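Malonyl CoA-acyl carrier protein transacylase (Clostridium perfringens, PDB 3PTW) probably catalyses transfer of the malonyl group from malonyl-CoA to acyl carrier protein, the step that supplies malonyl units for fatty acid synthesis. Local coordinates at residues G19-D24 with V295-S300; A72-L77 with I271-G276; K114-F119 with E208-E213; E122-G127 with S201-A206. All coordinates share one frame; numbering follows the deposited sequence.

Contact 1 (G19-D24 with V295-S300); sequences GKEFFD and VEDLKS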
loop_
_atom_site.group_PDB
_atom_site.type_symbol
_atom_site.label_atom_id
_atom_site.label_comp_id
_atom_site.label_asym_id
_atom_site.label_seq_id
_atom_site.Cartn_x
_atom_site.Cartn_y
_atom_site.Cartn_z
ATOM N N GLY A 19 13.050 9.034 -3.791
ATOM C CA GLY A 19 12.870 9.517 -5.159
ATOM C C GLY A 19 14.018 10.297 -5.765
ATOM O O GLY A 19 14.137 10.383 -6.992
ATOM N N LYS A 20 14.867 10.871 -4.914
ATOM C CA LYS A 20 15.904 11.775 -5.377
ATOM C C LYS A 20 16.902 11.121 -6.335
ATOM O O LYS A 20 17.243 11.710 -7.354
ATOM C CB LYS A 20 16.624 12.427 -4.185
ATOM C CG LYS A 20 17.815 13.293 -4.554
ATOM C CD LYS A 20 17.386 14.719 -4.823
ATOM C CE LYS A 20 18.493 15.706 -4.451
ATOM N NZ LYS A 20 19.365 16.030 -5.614
ATOM N N GLU A 21 17.362 9.911 -6.027
ATOM C CA GLU A 21 18.371 9.259 -6.883
ATOM C C GLU A 21 17.826 8.958 -8.270
ATOM O O GLU A 21 18.537 9.122 -9.269
ATOM C CB GLU A 21 18.957 8.001 -6.234
ATOM C CG GLU A 21 19.888 8.299 -5.064
ATOM C CD GLU A 21 20.546 7.059 -4.481
ATOM O OE1 GLU A 21 20.409 5.949 -5.034
ATOM O OE2 GLU A 21 21.226 7.203 -3.455
ATOM N N PHE A 22 16.563 8.537 -8.336
ATOM C CA PHE A 22 15.897 8.379 -9.631
ATOM C C PHE A 22 15.675 9.710 -10.324
ATOM O O PHE A 22 15.851 9.814 -11.545
ATOM C CB PHE A 22 14.580 7.617 -9.495
ATOM C CG PHE A 22 14.755 6.134 -9.584
ATOM C CD1 PHE A 22 14.443 5.460 -10.762
ATOM C CD2 PHE A 22 15.279 5.417 -8.513
ATOM C CE1 PHE A 22 14.618 4.083 -10.862
ATOM C CE2 PHE A 22 15.463 4.046 -8.605
ATOM C CZ PHE A 22 15.129 3.377 -9.792
ATOM N N PHE A 23 15.287 10.713 -9.538
ATOM C CA PHE A 23 15.045 12.057 -10.056
ATOM C C PHE A 23 16.284 12.562 -10.782
ATOM O O PHE A 23 16.178 13.061 -11.897
ATOM C CB PHE A 23 14.660 13.032 -8.929
ATOM C CG PHE A 23 14.497 14.461 -9.390
ATOM C CD1 PHE A 23 13.252 14.939 -9.800
ATOM C CD2 PHE A 23 15.597 15.329 -9.433
ATOM C CE1 PHE A 23 13.102 16.259 -10.237
ATOM C CE2 PHE A 23 15.462 16.648 -9.875
ATOM C CZ PHE A 23 14.212 17.114 -10.274
ATOM N N ASP A 24 17.448 12.406 -10.144
ATOM C CA ASP A 24 18.715 12.905 -10.682
ATOM C C ASP A 24 19.305 12.062 -11.804
ATOM O O ASP A 24 20.147 12.541 -12.561
ATOM C CB ASP A 24 19.755 13.049 -9.566
ATOM C CG ASP A 24 19.370 14.096 -8.540
ATOM O OD1 ASP A 24 18.530 14.952 -8.854
ATOM O OD2 ASP A 24 19.920 14.068 -7.417
ATOM N N VAL A 295 13.118 -2.092 -5.677
ATOM C CA VAL A 295 13.791 -0.897 -6.201
ATOM C C VAL A 295 13.286 0.353 -5.484
ATOM O O VAL A 295 12.095 0.646 -5.514
ATOM C CB VAL A 295 13.629 -0.709 -7.748
ATOM C CG1 VAL A 295 14.630 0.319 -8.255
ATOM C CG2 VAL A 295 13.807 -2.029 -8.518
ATOM N N GLU A 296 14.200 1.061 -4.825
ATOM C CA GLU A 296 13.933 2.368 -4.201
ATOM C C GLU A 296 15.055 3.370 -4.491
ATOM O O GLU A 296 14.883 4.570 -4.310
ATOM C CB GLU A 296 13.722 2.236 -2.676
ATOM C CG GLU A 296 14.976 1.880 -1.830
ATOM C CD GLU A 296 14.671 1.744 -0.323
ATOM O OE1 GLU A 296 14.100 2.684 0.278
ATOM O OE2 GLU A 296 15.002 0.689 0.260
ATOM N N ASP A 297 16.209 2.871 -4.934
ATOM C CA ASP A 297 17.367 3.728 -5.187
ATOM C C ASP A 297 18.294 3.073 -6.194
ATOM O O ASP A 297 17.944 2.050 -6.780
ATOM C CB ASP A 297 18.104 4.112 -3.879
ATOM C CG ASP A 297 18.414 2.910 -2.983
ATOM O OD1 ASP A 297 18.541 1.774 -3.489
ATOM O OD2 ASP A 297 18.538 3.112 -1.754
ATOM N N LEU A 298 19.467 3.662 -6.398
ATOM C CA LEU A 298 20.451 3.109 -7.330
ATOM C C LEU A 298 20.962 1.721 -6.948
ATOM O O LEU A 298 21.034 0.839 -7.801
ATOM C CB LEU A 298 21.617 4.078 -7.517
ATOM C CG LEU A 298 21.619 4.972 -8.761
ATOM C CD1 LEU A 298 20.214 5.303 -9.275
ATOM C CD2 LEU A 298 22.437 6.246 -8.503
ATOM N N LYS A 299 21.318 1.528 -5.678
ATOM C CA LYS A 299 21.851 0.242 -5.230
ATOM C C LYS A 299 20.833 -0.907 -5.411
ATOM O O LYS A 299 21.160 -1.958 -5.958
ATOM C CB LYS A 299 22.355 0.338 -3.783
ATOM C CG LYS A 299 23.176 -0.873 -3.320
ATOM C CD LYS A 299 23.501 -0.836 -1.818
ATOM C CE LYS A 299 22.245 -0.860 -0.949
ATOM N NZ LYS A 299 22.490 -1.402 0.425
ATOM N N SER A 300 19.595 -0.686 -4.986
ATOM C CA SER A 300 18.559 -1.707 -5.118
ATOM C C SER A 300 18.185 -1.925 -6.582
ATOM O O SER A 300 17.933 -3.053 -6.991
ATOM C CB SER A 300 17.334 -1.340 -4.271
ATOM O OG SER A 300 16.831 -0.079 -4.668
HETATM O O HOH W 1 21.750 3.677 -3.914
#

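Contact 2 (A72-L77 with I271-G276); sequences AILTAL and IEIGPG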
loop_
_atom_site.group_PDB
_atom_site.type_symbol
_atom_site.label_atom_id
_atom_site.label_comp_id
_atom_site.label_asym_id
_atom_site.label_seq_id
_atom_site.Cartn_x
_atom_site.Cartn_y
_atom_site.Cartn_z
ATOM N N ALA A 72 7.669 7.572 -10.417
ATOM C CA ALA A 72 8.997 7.954 -10.895
ATOM C C ALA A 72 9.924 6.743 -11.046
ATOM O O ALA A 72 10.650 6.651 -12.017
ATOM C CB ALA A 72 9.616 8.987 -9.952
ATOM N N ILE A 73 9.875 5.818 -10.086
ATOM C CA ILE A 73 10.650 4.576 -10.145
ATOM C C ILE A 73 10.118 3.600 -11.205
ATOM O O ILE A 73 10.884 3.048 -12.010
ATOM C CB ILE A 73 10.702 3.878 -8.757
ATOM C CG1 ILE A 73 11.475 4.753 -7.758
ATOM C CG2 ILE A 73 11.339 2.467 -8.866
ATOM C CD1 ILE A 73 11.295 4.349 -6.291
ATOM N N LEU A 74 8.803 3.393 -11.198
ATOM C CA LEU A 74 8.150 2.543 -12.184
ATOM C C LEU A 74 8.467 2.948 -13.636
ATOM O O LEU A 74 8.707 2.081 -14.491
ATOM C CB LEU A 74 6.640 2.571 -11.967
ATOM C CG LEU A 74 5.772 1.917 -13.054
ATOM C CD1 LEU A 74 6.054 0.415 -13.157
ATOM C CD2 LEU A 74 4.295 2.186 -12.778
ATOM N N THR A 75 8.425 4.257 -13.917
ATOM C CA THR A 75 8.638 4.769 -15.276
ATOM C C THR A 75 10.034 4.414 -15.777
ATOM O O THR A 75 10.197 4.030 -16.933
ATOM C CB THR A 75 8.447 6.327 -15.372
ATOM O OG1 THR A 75 7.268 6.722 -14.665
ATOM C CG2 THR A 75 8.293 6.763 -16.812
ATOM N N ALA A 76 11.031 4.555 -14.907
ATOM C CA ALA A 76 12.421 4.222 -15.235
ATOM C C ALA A 76 12.594 2.721 -15.398
ATOM O O ALA A 76 13.281 2.263 -16.309
ATOM C CB ALA A 76 13.355 4.749 -14.167
ATOM N N LEU A 77 11.970 1.951 -14.513
ATOM C CA LEU A 77 11.918 0.496 -14.683
ATOM C C LEU A 77 11.341 0.132 -16.056
ATOM O O LEU A 77 11.870 -0.739 -16.750
ATOM C CB LEU A 77 11.109 -0.155 -13.562
ATOM C CG LEU A 77 11.804 -0.921 -12.428
ATOM C CD1 LEU A 77 13.290 -0.632 -12.280
ATOM C CD2 LEU A 77 11.085 -0.714 -11.089
ATOM N N ILE A 271 8.742 -7.804 -7.389
ATOM C CA ILE A 271 9.537 -6.589 -7.354
ATOM C C ILE A 271 8.745 -5.540 -6.587
ATOM O O ILE A 271 7.719 -5.061 -7.082
ATOM C CB ILE A 271 9.824 -6.028 -8.762
ATOM C CG1 ILE A 271 10.206 -7.145 -9.747
ATOM C CG2 ILE A 271 10.842 -4.876 -8.677
ATOM C CD1 ILE A 271 11.674 -7.474 -9.834
ATOM N N GLU A 272 9.226 -5.199 -5.389
ATOM C CA GLU A 272 8.678 -4.092 -4.616
ATOM C C GLU A 272 9.185 -2.779 -5.206
ATOM O O GLU A 272 10.373 -2.595 -5.383
ATOM C CB GLU A 272 9.063 -4.221 -3.141
ATOM C CG GLU A 272 8.657 -3.048 -2.249
ATOM C CD GLU A 272 8.664 -3.425 -0.772
ATOM O OE1 GLU A 272 9.464 -4.313 -0.397
ATOM O OE2 GLU A 272 7.874 -2.840 0.023
ATOM N N ILE A 273 8.265 -1.884 -5.531
ATOM C CA ILE A 273 8.607 -0.632 -6.193
ATOM C C ILE A 273 8.184 0.544 -5.334
ATOM O O ILE A 273 7.010 0.675 -4.975
ATOM C CB ILE A 273 7.958 -0.548 -7.588
ATOM C CG1 ILE A 273 8.560 -1.622 -8.509
ATOM C CG2 ILE A 273 8.099 0.873 -8.179
ATOM C CD1 ILE A 273 7.795 -1.824 -9.814
ATOM N N GLY A 274 9.153 1.390 -4.999
ATOM C CA GLY A 274 8.902 2.557 -4.164
ATOM C C GLY A 274 9.756 2.506 -2.915
ATOM O O GLY A 274 10.682 1.686 -2.841
ATOM N N PRO A 275 9.458 3.368 -1.923
ATOM C CA PRO A 275 10.353 3.401 -0.768
ATOM C C PRO A 275 10.171 2.190 0.128
ATOM O O PRO A 275 9.044 1.718 0.323
ATOM C CB PRO A 275 9.949 4.686 -0.032
ATOM C CG PRO A 275 8.542 4.936 -0.432
ATOM C CD PRO A 275 8.383 4.375 -1.825
ATOM N N GLY A 276 11.285 1.690 0.650
ATOM C CA GLY A 276 11.245 0.694 1.718
ATOM C C GLY A 276 11.165 -0.743 1.253
ATOM O O GLY A 276 11.114 -1.039 0.051
#

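Contact 3 (K114-F119 with E208-E213); sequences KKRGKF and EKLEDE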
loop_
_atom_site.group_PDB
_atom_site.type_symbol
_atom_site.label_atom_id
_atom_site.label_comp_id
_atom_site.label_asym_id
_atom_site.label_seq_id
_atom_site.Cartn_x
_atom_site.Cartn_y
_atom_site.Cartn_z
ATOM N N LYS A 114 -4.271 12.568 -2.227
ATOM C CA LYS A 114 -4.098 13.680 -1.304
ATOM C C LYS A 114 -5.422 13.897 -0.565
ATOM O O LYS A 114 -5.439 14.028 0.658
ATOM C CB LYS A 114 -3.650 14.942 -2.051
ATOM C CG LYS A 114 -3.509 16.184 -1.188
ATOM C CD LYS A 114 -2.961 17.351 -2.026
ATOM C CE LYS A 114 -3.207 18.695 -1.344
ATOM N NZ LYS A 114 -2.224 18.907 -0.253
ATOM N N LYS A 115 -6.525 13.896 -1.316
ATOM C CA LYS A 115 -7.851 14.052 -0.733
ATOM C C LYS A 115 -8.187 12.898 0.202
ATOM O O LYS A 115 -8.676 13.117 1.302
ATOM C CB LYS A 115 -8.921 14.236 -1.827
ATOM C CG LYS A 115 -8.841 15.611 -2.509
ATOM C CD LYS A 115 -10.085 15.921 -3.332
ATOM C CE LYS A 115 -9.896 17.131 -4.268
ATOM N NZ LYS A 115 -8.904 16.873 -5.397
ATOM N N ARG A 116 -7.893 11.677 -0.245
ATOM C CA ARG A 116 -8.102 10.452 0.517
ATOM C C ARG A 116 -7.358 10.498 1.848
ATOM O O ARG A 116 -7.919 10.180 2.896
ATOM C CB ARG A 116 -7.622 9.254 -0.310
ATOM C CG ARG A 116 -7.583 7.899 0.418
ATOM C CD ARG A 116 -6.964 6.848 -0.526
ATOM N NE ARG A 116 -7.050 5.474 -0.036
ATOM C CZ ARG A 116 -6.143 4.892 0.751
ATOM N NH1 ARG A 116 -5.088 5.572 1.180
ATOM N NH2 ARG A 116 -6.317 3.631 1.140
ATOM N N GLY A 117 -6.093 10.895 1.791
ATOM C CA GLY A 117 -5.242 10.945 2.972
ATOM C C GLY A 117 -5.790 11.916 3.979
ATOM O O GLY A 117 -5.784 11.639 5.184
ATOM N N LYS A 118 -6.268 13.055 3.474
ATOM C CA LYS A 118 -6.961 14.064 4.272
ATOM C C LYS A 118 -8.186 13.451 4.950
ATOM O O LYS A 118 -8.376 13.600 6.175
ATOM C CB LYS A 118 -7.394 15.213 3.358
ATOM C CG LYS A 118 -7.860 16.497 4.038
ATOM C CD LYS A 118 -8.558 17.435 3.021
ATOM C CE LYS A 118 -7.594 18.141 2.028
ATOM N NZ LYS A 118 -7.142 17.396 0.782
ATOM N N PHE A 119 -9.009 12.750 4.164
ATOM C CA PHE A 119 -10.260 12.197 4.686
ATOM C C PHE A 119 -10.002 11.116 5.744
ATOM O O PHE A 119 -10.670 11.083 6.793
ATOM C CB PHE A 119 -11.160 11.642 3.565
ATOM C CG PHE A 119 -11.470 12.625 2.460
ATOM C CD1 PHE A 119 -11.594 13.993 2.716
ATOM C CD2 PHE A 119 -11.668 12.168 1.155
ATOM C CE1 PHE A 119 -11.887 14.899 1.688
ATOM C CE2 PHE A 119 -11.960 13.059 0.119
ATOM C CZ PHE A 119 -12.072 14.431 0.387
ATOM N N GLU A 208 -17.326 7.691 2.442
ATOM C CA GLU A 208 -18.333 8.550 1.783
ATOM C C GLU A 208 -17.716 9.759 1.054
ATOM O O GLU A 208 -18.113 10.082 -0.073
ATOM C CB GLU A 208 -19.398 9.018 2.794
ATOM C CG GLU A 208 -20.100 7.868 3.514
ATOM C CD GLU A 208 -21.132 8.329 4.543
ATOM O OE1 GLU A 208 -21.336 9.552 4.697
ATOM O OE2 GLU A 208 -21.748 7.454 5.201
ATOM N N LYS A 209 -16.745 10.415 1.686
ATOM C CA LYS A 209 -16.080 11.568 1.055
ATOM C C LYS A 209 -15.217 11.152 -0.128
ATOM O O LYS A 209 -15.151 11.853 -1.130
ATOM C CB LYS A 209 -15.236 12.343 2.064
ATOM C CG LYS A 209 -16.040 13.263 2.977
ATOM C CD LYS A 209 -15.092 13.988 3.934
ATOM C CE LYS A 209 -15.813 14.524 5.162
ATOM N NZ LYS A 209 -16.067 15.980 5.071
ATOM N N LEU A 210 -14.574 9.998 -0.005
ATOM C CA LEU A 210 -13.739 9.459 -1.067
ATOM C C LEU A 210 -14.603 9.026 -2.259
ATOM O O LEU A 210 -14.255 9.307 -3.419
ATOM C CB LEU A 210 -12.893 8.304 -0.535
ATOM C CG LEU A 210 -11.981 7.554 -1.501
ATOM C CD1 LEU A 210 -10.954 8.504 -2.134
ATOM C CD2 LEU A 210 -11.309 6.381 -0.768
ATOM N N GLU A 211 -15.733 8.383 -1.965
ATOM C CA GLU A 211 -16.726 8.014 -2.987
ATOM C C GLU A 211 -17.127 9.225 -3.839
ATOM O O GLU A 211 -17.099 9.167 -5.071
ATOM C CB GLU A 211 -17.966 7.393 -2.340
ATOM C CG GLU A 211 -19.115 7.097 -3.296
ATOM C CD GLU A 211 -20.258 6.336 -2.633
ATOM O OE1 GLU A 211 -20.563 6.606 -1.458
ATOM O OE2 GLU A 211 -20.861 5.457 -3.287
ATOM N N ASP A 212 -17.493 10.317 -3.177
ATOM C CA ASP A 212 -17.889 11.552 -3.888
ATOM C C ASP A 212 -16.784 12.050 -4.810
ATOM O O ASP A 212 -17.045 12.430 -5.950
ATOM C CB ASP A 212 -18.341 12.637 -2.904
ATOM C CG ASP A 212 -19.691 12.324 -2.284
ATOM O OD1 ASP A 212 -19.991 12.846 -1.184
ATOM O OD2 ASP A 212 -20.459 11.539 -2.894
ATOM N N GLU A 213 -15.553 12.028 -4.318
ATOM C CA GLU A 213 -14.377 12.393 -5.126
ATOM C C GLU A 213 -14.125 11.432 -6.294
ATOM O O GLU A 213 -13.925 11.865 -7.432
ATOM C CB GLU A 213 -13.126 12.459 -4.237
ATOM C CG GLU A 213 -13.124 13.626 -3.254
ATOM C CD GLU A 213 -13.430 14.962 -3.921
ATOM O OE1 GLU A 213 -12.840 15.260 -4.990
ATOM O OE2 GLU A 213 -14.275 15.697 -3.364
#

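Contact 4 (E122-G127 with S201-A206); sequences EAVAEG and SMLQPA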
loop_
_atom_site.group_PDB
_atom_site.type_symbol
_atom_site.label_atom_id
_atom_site.label_comp_id
_atom_site.label_asym_id
_atom_site.label_seq_id
_atom_site.Cartn_x
_atom_site.Cartn_y
_atom_site.Cartn_z
ATOM N N GLU A 122 -8.787 12.779 9.052
ATOM C CA GLU A 122 -9.798 13.627 9.690
ATOM C C GLU A 122 -11.076 12.903 10.131
ATOM O O GLU A 122 -11.877 13.483 10.847
ATOM C CB GLU A 122 -10.179 14.787 8.764
ATOM C CG GLU A 122 -9.068 15.799 8.534
ATOM C CD GLU A 122 -9.492 16.944 7.610
ATOM O OE1 GLU A 122 -10.509 16.798 6.888
ATOM O OE2 GLU A 122 -8.803 17.989 7.607
ATOM N N ALA A 123 -11.269 11.657 9.697
ATOM C CA ALA A 123 -12.521 10.916 9.955
ATOM C C ALA A 123 -12.848 10.783 11.441
ATOM O O ALA A 123 -13.986 10.991 11.858
ATOM C CB ALA A 123 -12.478 9.530 9.300
ATOM N N VAL A 124 -11.829 10.424 12.223
ATOM C CA VAL A 124 -11.940 10.245 13.665
ATOM C C VAL A 124 -11.035 11.276 14.342
ATOM O O VAL A 124 -9.924 11.529 13.876
ATOM C CB VAL A 124 -11.510 8.810 14.063
ATOM C CG1 VAL A 124 -11.630 8.594 15.563
ATOM C CG2 VAL A 124 -12.349 7.776 13.309
ATOM N N ALA A 125 -11.517 11.863 15.435
ATOM C CA ALA A 125 -10.759 12.848 16.197
ATOM C C ALA A 125 -9.537 12.198 16.851
ATOM O O ALA A 125 -9.553 10.997 17.163
ATOM C CB ALA A 125 -11.646 13.492 17.253
ATOM N N GLU A 126 -8.482 12.994 17.038
ATOM C CA GLU A 126 -7.227 12.539 17.637
ATOM C C GLU A 126 -7.460 12.002 19.047
ATOM O O GLU A 126 -8.156 12.623 19.846
ATOM C CB GLU A 126 -6.226 13.694 17.681
ATOM C CG GLU A 126 -4.787 13.307 18.005
ATOM C CD GLU A 126 -3.797 14.437 17.717
ATOM O OE1 GLU A 126 -2.895 14.229 16.872
ATOM O OE2 GLU A 126 -3.927 15.530 18.315
ATOM N N GLY A 127 -6.881 10.842 19.336
ATOM C CA GLY A 127 -6.941 10.259 20.674
ATOM C C GLY A 127 -8.109 9.330 20.966
ATOM O O GLY A 127 -8.256 8.856 22.098
ATOM N N SER A 201 -14.686 0.220 10.435
ATOM C CA SER A 201 -15.943 0.925 10.205
ATOM C C SER A 201 -15.942 2.392 10.684
ATOM O O SER A 201 -16.778 3.188 10.255
ATOM C CB SER A 201 -17.088 0.153 10.866
ATOM O OG SER A 201 -17.020 0.298 12.277
ATOM N N MET A 202 -15.005 2.751 11.561
ATOM C CA MET A 202 -14.922 4.134 12.046
ATOM C C MET A 202 -14.525 5.114 10.958
ATOM O O MET A 202 -14.708 6.319 11.114
ATOM C CB MET A 202 -13.951 4.250 13.225
ATOM C CG MET A 202 -14.435 3.553 14.483
ATOM S SD MET A 202 -13.156 3.492 15.741
ATOM C CE MET A 202 -13.278 5.159 16.415
ATOM N N LEU A 203 -13.964 4.602 9.861
ATOM C CA LEU A 203 -13.606 5.454 8.735
ATOM C C LEU A 203 -14.723 5.581 7.719
ATOM O O LEU A 203 -14.495 6.022 6.601
ATOM C CB LEU A 203 -12.305 4.991 8.067
ATOM C CG LEU A 203 -11.108 5.902 8.336
ATOM C CD1 LEU A 203 -10.759 5.925 9.820
ATOM C CD2 LEU A 203 -9.895 5.486 7.494
ATOM N N GLN A 204 -15.930 5.186 8.111
ATOM C CA GLN A 204 -17.117 5.344 7.269
ATOM C C GLN A 204 -17.228 6.766 6.683
ATOM O O GLN A 204 -17.533 6.899 5.504
ATOM C CB GLN A 204 -18.387 4.943 8.046
ATOM C CG GLN A 204 -19.716 5.106 7.298
ATOM C CD GLN A 204 -19.820 4.226 6.050
ATOM O OE1 GLN A 204 -19.266 3.121 5.994
ATOM N NE2 GLN A 204 -20.532 4.721 5.044
ATOM N N PRO A 205 -16.958 7.826 7.485
ATOM C CA PRO A 205 -17.085 9.188 6.923
ATOM C C PRO A 205 -16.052 9.516 5.843
ATOM O O PRO A 205 -16.349 10.281 4.920
ATOM C CB PRO A 205 -16.889 10.096 8.144
ATOM C CG PRO A 205 -17.207 9.219 9.332
ATOM C CD PRO A 205 -16.671 7.880 8.933
ATOM N N ALA A 206 -14.855 8.944 5.950
ATOM C CA ALA A 206 -13.857 9.057 4.881
ATOM C C ALA A 206 -14.226 8.275 3.617
ATOM O O ALA A 206 -13.874 8.694 2.517
ATOM C CB ALA A 206 -12.495 8.624 5.377
#

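Contact 1 (G19-D24 with V295-S300)
E21 and L298 make the polar link. The backbone N of L298 donates to E21 OE1 at 2.8 Å, with an N-H...O angle of 169°, and meets the oxygen nearly along its C-O axis. The extended carboxylate arm of E21 carries OE1 across from helix 20-25. A water extends the grip. It donates to E21 OE1 and accepts from the backbone N of K299. OE1 thus serves the first two N-H groups of helix 298-315, one directly and one through water.

D297 is the N-cap of that helix. Its CG lies between the backbone N and the carbonyl carbon (chi1 50°), which turns OD1 back over the first turn. D297 OD1 accepts from S300 N at 3.1 Å and from S300 OG at 2.8 Å. S300 OG in turn accepts from E296 N at 2.9 Å.

The apolar part lies deeper. F22 CZ meets V295 CG1 at 3.5 Å, and D297 O sits at the ring edge, 3.7 Å from F22 CE2. I73 and A76 of helix 59-79 also pack on this ring.

E21 and D297 bring two carboxylates side by side. The helix start and its N-H donors probably offset their like charges.

Contact 2 (A72-L77 with I271-G276)
This is a buried, wholly apolar helix-on-sheet contact, in which I73, L74 and L77 pack against I273 and G274. It belongs to the alpha/beta core of the acyl transferase domain. Helix 59-79 lies on the mixed sheet over strand 269-273, which runs between the parallel strands 4-8 and 291-295. The axes of the two short segments approach to 9.7 Å, and their directions are 132° apart.

I273 is the central residue on the strand side. Its CG2 is anti to the backbone N and its CG1 anti to the carbonyl carbon (chi1 -66°), which separates the two branches. CG2 meets mainly I73, the CG1-CD1 arm mainly L77, and L74 touches both. I73 and I273 lie alongside, running opposite ways, with I73 CG2 3.7 Å from I273 CG2. L74 N is 4.0 Å from I273 CG2, and L74 CD1 is 4.4 Å from I273 CD1. F6 of strand 4-8 flanks L74 and I273, and V295 of strand 291-295 flanks I73 and L77.

Past the strand end, the other arm of I73 covers the backbone of G274. I73 CD1 stands 3.7 Å from G274 CA, where no side chain intervenes. L77 and I273 meet end to end, and L77 CD2 lies 3.7 Å from I273 CD1.

Contact 3 (K114-F119 with E208-E213)
Helices 106-122 and 204-214 run nearly antiparallel here, the axes of the two short segments 9.6 Å apart and their directions at 164°. They form an antiparallel helix pair in the acyl transferase domain. R116 lies closest to L210 by backbone, and F119 comes next, near K209.

F119 lies between the two helices. Its CG is anti to the carbonyl carbon (chi1 -55°), which sends the ring across to the other helix. K209 CB makes a CH-pi contact over one face, 3.7 Å from the ring centroid and 12° off the normal. K115 O of the same helix as F119 covers the opposite face. Further along K209, CD lies 3.7 Å from F119 CD1 while the end of the chain leads away.

L210 packs along the aliphatic part of R116. R116 CB is 3.9 Å from L210 CD1, and the extended chain carries the guanidinium beyond the helix pair. There it bonds to Q63, Q248 and the hydroxyl of S91. S91 sits in a GxSxG pattern consistent with the nucleophile elbow of this family. This placing fits the arginine that binds the malonyl carboxylate in related transacylases.

The K115 chain runs across that of E213. K115 NZ is 4.3 Å from E213 OE1, beyond a salt bridge. The bend of E213 at chi2 swings its carboxylate round to the methylene K115 CD, which comes nearer, 3.3 Å from OE1. E213 CG lies at the edge of the F119 ring, 3.6 Å from F119 CE2.

Contact 4 (E122-G127 with S201-A206)
M202 opens the contact on the side of segment 201-206, where it meets V124. The methionine chain lies crosswise to the valine. M202 CB lies 3.9 Å from V124 CG2, and the bend at chi3 (80°) folds the thioether end back so that M202 CE is 3.9 Å from V124 CG1. V124 CG2 is slightly farther from that same CE. The M202 carbonyl oxygen also rests 3.5 Å from V124 CG2.

L203 comes next, at the N-cap position of helix 204-214. Its CG packs on A123 CB at 4.0 Å, while M120 of helix 106-122 and F198 meet the leucine from outside the two segments. P205 adds only a loose touch of its CG near the A123 carbonyl oxygen. A206, in the first turn, faces A123 directly, and the two CB atoms stand 4.0 Å apart. F119 also reaches A206.

Two small residues therefore let the loop after helix 106-122 come close to the start of helix 204-214, with the CA atoms of A123 and A206 5.6 Å apart. No hydrogen bond joins the segments. The contact rests mostly on apolar packing, with one methyl against the M202 carbonyl oxygen, so shape rather than polar pairing fixes the fit.

Overall arrangement
From the N terminus, helix 20-25 starts contact 1 and waits for segment 295-300 to close the longest loop. Helix 59-79 starts contact 2, closed at the end of strand 269-273. Helix 106-122 then opens contact 3, and the loop after it opens contact 4. Segment 201-206 closes contact 4 first, and 208-213 closes contact 3. All four loops nest, 4 within 3 within 2 within 1. Contact 2 lays helix 59-79 on strand 269-273. Contact 1, touching it, joins helix 20-25 to the turn between strand 291-295 and helix 298-315. Contacts 3 and 4 touch through F119 and A206. They tie helix 106-122 and its following loop to helix 204-214 and its start.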